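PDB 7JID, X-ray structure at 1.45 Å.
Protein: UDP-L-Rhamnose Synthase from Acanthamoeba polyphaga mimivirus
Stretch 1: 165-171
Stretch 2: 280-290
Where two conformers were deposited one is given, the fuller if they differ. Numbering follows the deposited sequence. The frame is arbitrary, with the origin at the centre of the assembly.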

# COMPACT_ATOMS: atom_id res chain seq x y z
N PRO A 165 -13.65 13.25 13.23
CA PRO A 165 -13.50 14.68 13.46
C PRO A 165 -14.83 15.45 13.51
O PRO A 165 -15.76 15.14 12.77
CB PRO A 165 -12.70 15.19 12.26
CG PRO A 165 -12.75 14.09 11.25
CD PRO A 165 -12.94 12.79 12.03
N ILE A 166 -14.90 16.40 14.46
CA ILE A 166 -16.09 17.23 14.78
C ILE A 166 -15.75 18.71 14.61
O ILE A 166 -14.64 19.09 14.96
CB ILE A 166 -16.53 16.95 16.22
CG1 ILE A 166 -17.07 15.53 16.40
CG2 ILE A 166 -17.54 17.98 16.71
CD1 ILE A 166 -17.03 15.07 17.83
N THR A 167 -16.64 19.46 13.99
CA THR A 167 -16.57 20.94 14.00
C THR A 167 -17.85 21.51 14.60
O THR A 167 -18.90 20.83 14.51
CB THR A 167 -16.31 21.48 12.59
OG1 THR A 167 -17.32 20.96 11.71
CG2 THR A 167 -14.91 21.15 12.11
N ILE A 168 -17.74 22.70 15.17
CA ILE A 168 -18.90 23.49 15.66
C ILE A 168 -19.80 23.77 14.45
O ILE A 168 -21.00 23.49 14.52
CB ILE A 168 -18.43 24.78 16.34
CG1 ILE A 168 -17.58 24.50 17.58
CG2 ILE A 168 -19.63 25.67 16.62
CD1 ILE A 168 -16.65 25.66 17.97
N GLU A 169 -19.20 24.24 13.37
CA GLU A 169 -19.97 24.47 12.12
C GLU A 169 -20.46 23.12 11.59
O GLU A 169 -19.64 22.23 11.45
CB GLU A 169 -19.10 25.18 11.08
CG GLU A 169 -19.92 25.74 9.92
CD GLU A 169 -19.12 26.39 8.80
OE1 GLU A 169 -17.92 26.66 8.99
OE2 GLU A 169 -19.70 26.62 7.74
N GLN A 170 -21.73 23.00 11.19
CA GLN A 170 -22.27 21.77 10.58
C GLN A 170 -21.63 21.57 9.20
O GLN A 170 -21.39 22.58 8.49
CB GLN A 170 -23.80 21.87 10.53
CG GLN A 170 -24.43 21.72 11.90
CD GLN A 170 -24.49 20.25 12.22
OE1 GLN A 170 -23.50 19.63 12.61
NE2 GLN A 170 -25.63 19.64 11.95
N ASN A 171 -21.32 20.33 8.83
CA ASN A 171 -20.69 20.01 7.53
C ASN A 171 -20.97 18.55 7.24
O ASN A 171 -21.00 17.77 8.19
CB ASN A 171 -19.18 20.31 7.53
CG ASN A 171 -18.52 20.15 6.17
OD1 ASN A 171 -18.19 19.03 5.76
ND2 ASN A 171 -18.29 21.26 5.48
N GLY A 280 -15.24 19.10 25.95
CA GLY A 280 -15.12 19.70 24.62
C GLY A 280 -16.41 19.61 23.85
O GLY A 280 -16.80 20.59 23.20
N ILE A 281 -17.12 18.48 23.87
CA ILE A 281 -18.41 18.30 23.14
C ILE A 281 -19.45 19.22 23.78
O ILE A 281 -20.24 19.81 23.03
CB ILE A 281 -18.90 16.84 23.19
CG1 ILE A 281 -17.99 15.91 22.38
CG2 ILE A 281 -20.34 16.73 22.71
CD1 ILE A 281 -18.01 16.17 20.92
N ARG A 282 -19.51 19.27 25.11
CA ARG A 282 -20.47 20.20 25.77
C ARG A 282 -20.27 21.60 25.19
O ARG A 282 -21.28 22.26 24.83
CB ARG A 282 -20.25 20.25 27.28
CG ARG A 282 -21.18 21.22 27.99
CD ARG A 282 -21.14 21.04 29.49
NE ARG A 282 -21.22 19.64 29.88
CZ ARG A 282 -20.22 18.90 30.35
NH1 ARG A 282 -20.44 17.65 30.66
NH2 ARG A 282 -19.02 19.43 30.52
N GLU A 283 -19.02 22.02 25.09
CA GLU A 283 -18.66 23.36 24.55
C GLU A 283 -19.18 23.44 23.12
O GLU A 283 -19.94 24.41 22.81
CB GLU A 283 -17.18 23.68 24.73
CG GLU A 283 -16.77 24.99 24.06
CD GLU A 283 -15.34 25.48 24.29
OE1 GLU A 283 -14.68 25.00 25.22
OE2 GLU A 283 -14.89 26.34 23.50
N VAL A 284 -18.84 22.48 22.26
CA VAL A 284 -19.24 22.47 20.82
C VAL A 284 -20.75 22.56 20.70
O VAL A 284 -21.23 23.39 19.90
CB VAL A 284 -18.68 21.21 20.11
CG1 VAL A 284 -19.32 20.90 18.76
CG2 VAL A 284 -17.18 21.36 19.95
N VAL A 285 -21.49 21.68 21.37
CA VAL A 285 -22.97 21.63 21.25
C VAL A 285 -23.56 22.97 21.72
O VAL A 285 -24.52 23.44 21.07
CB VAL A 285 -23.55 20.44 22.03
CG1 VAL A 285 -25.08 20.51 22.11
CG2 VAL A 285 -23.11 19.14 21.38
N SER A 286 -23.01 23.57 22.78
CA SER A 286 -23.55 24.85 23.34
C SER A 286 -23.50 25.95 22.26
O SER A 286 -24.42 26.81 22.25
CB SER A 286 -22.83 25.25 24.60
OG SER A 286 -21.54 25.80 24.35
N LYS A 287 -22.53 25.87 21.34
CA LYS A 287 -22.23 26.92 20.33
C LYS A 287 -22.88 26.61 18.97
O LYS A 287 -22.84 27.49 18.10
CB LYS A 287 -20.72 27.06 20.17
CG LYS A 287 -20.02 27.57 21.42
CD LYS A 287 -18.52 27.52 21.34
CE LYS A 287 -17.87 28.16 22.55
NZ LYS A 287 -16.45 28.46 22.28
N MET A 288 -23.42 25.41 18.80
CA MET A 288 -23.86 24.86 17.49
C MET A 288 -25.14 25.53 17.04
O MET A 288 -26.03 25.67 17.88
CB MET A 288 -24.22 23.37 17.61
CG MET A 288 -23.11 22.51 17.28
SD MET A 288 -23.71 20.84 17.10
CE MET A 288 -22.17 20.25 16.42
N LYS A 289 -25.22 25.82 15.74
CA LYS A 289 -26.47 26.09 14.98
C LYS A 289 -27.00 24.82 14.34
O LYS A 289 -26.19 23.92 14.04
CB LYS A 289 -26.18 27.10 13.87
CG LYS A 289 -26.11 28.54 14.34
CD LYS A 289 -25.86 29.46 13.19
CE LYS A 289 -24.48 29.27 12.61
NZ LYS A 289 -24.09 30.44 11.80
N PHE A 290 -28.32 24.76 14.12
CA PHE A 290 -29.02 23.65 13.44
C PHE A 290 -29.79 24.22 12.23
O PHE A 290 -30.68 25.07 12.34
CB PHE A 290 -29.88 22.88 14.44
CG PHE A 290 -29.08 22.37 15.61
CD1 PHE A 290 -28.52 21.10 15.60
CD2 PHE A 290 -28.87 23.18 16.72
CE1 PHE A 290 -27.78 20.65 16.68
CE2 PHE A 290 -28.12 22.73 17.79
CZ PHE A 290 -27.59 21.46 17.78
O HOH W 1 -22.90 25.29 14.00

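The irregular segment 165-171 packs against residues 280-290, the last turns of a helix that begins earlier in the chain and the loop after it; 421 Å² of surface is buried, both sides summed. No direct hydrogen bond crosses the contact, which rests on apolar packing and one bridging water. Pro165 lies out of reach, and contact begins at Ile166, a buried residue whose CA-to-CB bond points toward the helix. Its chi1 m, chi2 t rotamer brings CD1 to 3.4 Å from CD1 of Ile281, a tight methyl-methyl approach, while its CG2 lies 4.0 Å from CG1 of Val284. Thr167 points away: its OG1 donates a hydrogen bond to Glu169 O (2.7 Å), tying the hydroxyl to its own stretch, and its carbonyl faces the other, with Thr167 O 3.8 Å from Met288 CE. Ile168 gives up the largest area, 105 Å². Ile168 CA is 5.3 Å from Val284 CA, close enough for short branched side chains to meet: Ile168 CG1 lies 4.0 Å from Val284 CG2. Ile168 CG2 also comes within 4.0 Å of Lys287 CB, so the lysine offers aliphatic surface here while its chain leads away, NZ forming a salt bridge with Glu283 OE2 (2.9 Å) one helical turn back. The backbone of Ile168 is engaged as well. Its O lies 3.6 Å from Met288 CG and accepts a hydrogen bond from water 1 (2.7 Å from Ile168 O to the water O); the same water accepts from Lys289 N at 2.9 Å, linking the two backbones beyond the helix. Glu169 turns away, exposed. Gln170 points back toward the loop, where its CG packs 3.5 Å from Lys289 O and its OE1, hydrogen-bonded elsewhere in the structure, lies 4.1 Å from Met288 CE. The long, unbranched methionine thus reaches both Thr167 and Gln170. Asn171 lies beyond the contact.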